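Local coordinates for protein aprataxin and PNK-like factor (Homo sapiens, PDB 5W7W) that acts as a histone chaperone in DNA strand-break repair, its FHA domain, the part described here, mediating interaction with XRCC1 and XRCC4, at residues A[86-90]-A[102-106]. Coordinates in Å, arbitrary orientation, origin at the centre of the assembly. Where two conformers were deposited one is given. Numbering follows the deposited sequence.
Sequences LNPGD and RILSI. With FMT (formic acid), chain C.
A tight turn joining strand 84-85 of one sheet to strand 91-93 of the other is pinned here by backbone hydrogen bonds to strand 100-105. N87 to D90 form a type II turn, closed by D90 N to N87 O at 2.9 Å. P88 (phi/psi -54/134) suits its second position; G89 (95/-22) fills the third, where a CB would jam against the preceding carbonyl. P88 lies beside I103 (CA atoms 4.9 Å apart) and D90 beside R102 (5.7 Å). G89 N donates to I103 O at 2.8 Å, and I103 N to D90 O at 2.9 Å: a G1 beta bulge, with G89 in position 1, extended D90 in position 2 and I103 opposite, so bulge and turn both call for glycine at 89. The FHA fold is a beta sandwich, and this chain crosses between its sheets at the turn. The CA-to-CB bond of I103 points toward the turn; its apolar side chain suits the space between the sheets, CG1 3.9 Å from L86 CB, against L55 and F92. On the exposed side, P88 CG lies 3.9 Å from S105 CB. The CA-to-CB bond of D90 points away from the strand, and its carboxylate accepts from N87 N (to OD2, 2.9 Å), the Y67 hydroxyl (OD2) and S70 N (OD1). The long R102 side chain bends at chi3 (m): NH1 makes a weak 2.9 Å bond to G89 O, and NE reaches O2 of a formic acid, probably from the crystallisation liquor, at 2.8 Å.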
ATOM      1  N   LEU A  86      -2.011   3.787  -7.754  1.00  9.59           N
ATOM      2  CA  LEU A  86      -0.755   4.188  -7.129  1.00  9.92           C
ATOM      3  C   LEU A  86       0.313   4.119  -8.206  1.00  9.66           C
ATOM      4  O   LEU A  86       0.751   3.021  -8.584  1.00 10.21           O
ATOM      5  CB  LEU A  86      -0.413   3.236  -5.995  1.00 10.27           C
ATOM      6  CG  LEU A  86      -1.449   3.113  -4.882  1.00  9.80           C
ATOM      7  CD1 LEU A  86      -1.011   2.075  -3.857  1.00 11.09           C
ATOM      8  CD2 LEU A  86      -1.695   4.460  -4.215  1.00 11.56           C
ATOM      9  N   ASN A  87       0.737   5.270  -8.677  1.00 10.13           N
ATOM     10  CA  ASN A  87       1.781   5.317  -9.685  1.00 11.26           C
ATOM     11  C   ASN A  87       3.146   5.165  -9.020  1.00 10.47           C
ATOM     12  O   ASN A  87       3.320   5.509  -7.847  1.00 10.86           O
ATOM     13  CB  ASN A  87       1.720   6.642 -10.430  1.00 13.01           C
ATOM     14  CG  ASN A  87       0.410   6.833 -11.138  1.00 16.36           C
ATOM     15  OD1 ASN A  87       0.012   5.995 -11.949  1.00 18.95           O
ATOM     16  ND2 ASN A  87      -0.304   7.895 -10.788  1.00 22.51           N
ATOM     17  N   PRO A  88       4.137   4.673  -9.753  1.00 12.15           N
ATOM     18  CA  PRO A  88       5.483   4.615  -9.189  1.00 11.20           C
ATOM     19  C   PRO A  88       5.899   5.988  -8.683  1.00 12.26           C
ATOM     20  O   PRO A  88       5.689   7.011  -9.347  1.00 11.83           O
ATOM     21  CB  PRO A  88       6.332   4.151 -10.374  1.00 14.74           C
ATOM     22  CG  PRO A  88       5.375   3.347 -11.219  1.00 15.19           C
ATOM     23  CD  PRO A  88       4.093   4.132 -11.124  1.00 14.06           C
ATOM     24  N   GLY A  89       6.467   6.012  -7.476  1.00  9.95           N
ATOM     25  CA  GLY A  89       6.820   7.224  -6.790  1.00 11.31           C
ATOM     26  C   GLY A  89       5.781   7.742  -5.815  1.00 10.78           C
ATOM     27  O   GLY A  89       6.132   8.505  -4.906  1.00 12.16           O
ATOM     28  N   ASP A  90       4.516   7.356  -5.982  1.00  9.47           N
ATOM     29  CA  ASP A  90       3.482   7.719  -5.031  1.00  9.66           C
ATOM     30  C   ASP A  90       3.709   6.951  -3.726  1.00  8.76           C
ATOM     31  O   ASP A  90       4.441   5.963  -3.676  1.00 10.04           O
ATOM     32  CB  ASP A  90       2.102   7.314  -5.550  1.00  9.32           C
ATOM     33  CG  ASP A  90       1.610   8.120  -6.725  1.00 10.26           C
ATOM     34  OD1 ASP A  90       2.246   9.125  -7.101  1.00 11.04           O
ATOM     35  OD2 ASP A  90       0.542   7.745  -7.263  1.00 10.82           O
ATOM     36  N   ARG A 102       6.391   3.804  -0.244  1.00  8.92           N
ATOM     37  CA  ARG A 102       6.536   4.322  -1.589  1.00  8.89           C
ATOM     38  C   ARG A 102       6.437   3.164  -2.571  1.00  8.13           C
ATOM     39  O   ARG A 102       6.925   2.065  -2.309  1.00  9.26           O
ATOM     40  CB  ARG A 102       7.880   5.036  -1.743  1.00 10.32           C
ATOM     41  CG  ARG A 102       7.989   5.727  -3.080  1.00 12.33           C
ATOM     42  CD  ARG A 102       9.288   6.487  -3.294  1.00 15.63           C
ATOM     43  NE  ARG A 102       9.563   7.454  -2.228  1.00 14.75           N
ATOM     44  CZ  ARG A 102       9.136   8.714  -2.214  1.00 19.86           C
ATOM     45  NH1 ARG A 102       8.399   9.198  -3.199  1.00 22.24           N
ATOM     46  NH2 ARG A 102       9.433   9.522  -1.205  1.00 20.49           N
ATOM     47  N   ILE A 103       5.818   3.423  -3.709  1.00  9.29           N
ATOM     48  CA  ILE A 103       5.682   2.436  -4.777  1.00  8.96           C
ATOM     49  C   ILE A 103       6.878   2.527  -5.713  1.00  9.54           C
ATOM     50  O   ILE A 103       7.165   3.596  -6.259  1.00 10.34           O
ATOM     51  CB  ILE A 103       4.390   2.686  -5.560  1.00  9.67           C
ATOM     52  CG1 ILE A 103       3.161   2.679  -4.653  1.00 12.40           C
ATOM     53  CG2 ILE A 103       4.227   1.692  -6.684  1.00 11.19           C
ATOM     54  CD1 ILE A 103       3.071   1.556  -3.669  1.00 11.86           C
ATOM     55  N   LEU A 104       7.537   1.403  -5.933  1.00  9.03           N
ATOM     56  CA  LEU A 104       8.603   1.302  -6.915  1.00  9.44           C
ATOM     57  C   LEU A 104       8.229   0.294  -7.996  1.00  9.81           C
ATOM     58  O   LEU A 104       7.700  -0.775  -7.702  1.00 11.13           O
ATOM     59  CB  LEU A 104       9.898   0.831  -6.238  1.00 11.11           C
ATOM     60  CG  LEU A 104      10.472   1.791  -5.196  1.00 12.12           C
ATOM     61  CD1 LEU A 104      11.711   1.186  -4.581  1.00 15.95           C
ATOM     62  CD2 LEU A 104      10.768   3.148  -5.767  1.00 15.11           C
ATOM     63  N   SER A 105       8.514   0.636  -9.250  0.58 11.96           N
ATOM     64  CA  SER A 105       8.365  -0.305 -10.352  0.58 13.79           C
ATOM     65  C   SER A 105       9.671  -1.050 -10.599  0.58 15.20           C
ATOM     66  O   SER A 105      10.747  -0.443 -10.632  0.58 21.14           O
ATOM     67  CB  SER A 105       7.943   0.438 -11.617  0.58 19.13           C
ATOM     68  OG  SER A 105       8.926   1.380 -11.989  0.58 29.24           O
ATOM     69  N   ILE A 106       9.560  -2.366 -10.770  1.00 16.65           N
ATOM     70  CA  ILE A 106      10.697  -3.259 -11.004  1.00 22.14           C
ATOM     71  C   ILE A 106      10.397  -4.131 -12.218  1.00 25.82           C
ATOM     72  O   ILE A 106       9.239  -4.225 -12.645  1.00 29.70           O
ATOM     73  CB  ILE A 106      10.968  -4.164  -9.788  1.00 22.47           C
ATOM     74  CG1 ILE A 106       9.789  -5.116  -9.524  1.00 33.48           C
ATOM     75  CG2 ILE A 106      11.267  -3.320  -8.539  1.00 29.55           C
ATOM     76  CD1 ILE A 106      10.102  -6.220  -8.526  1.00 39.25           C
TER
HETATM   77  C   FMT C 201      11.565   6.865   0.700  1.00 17.93           C
HETATM   78  O1  FMT C 201      11.364   8.055   0.893  1.00 19.35           O
HETATM   79  O2  FMT C 201      10.957   6.253  -0.170  1.00 14.15           O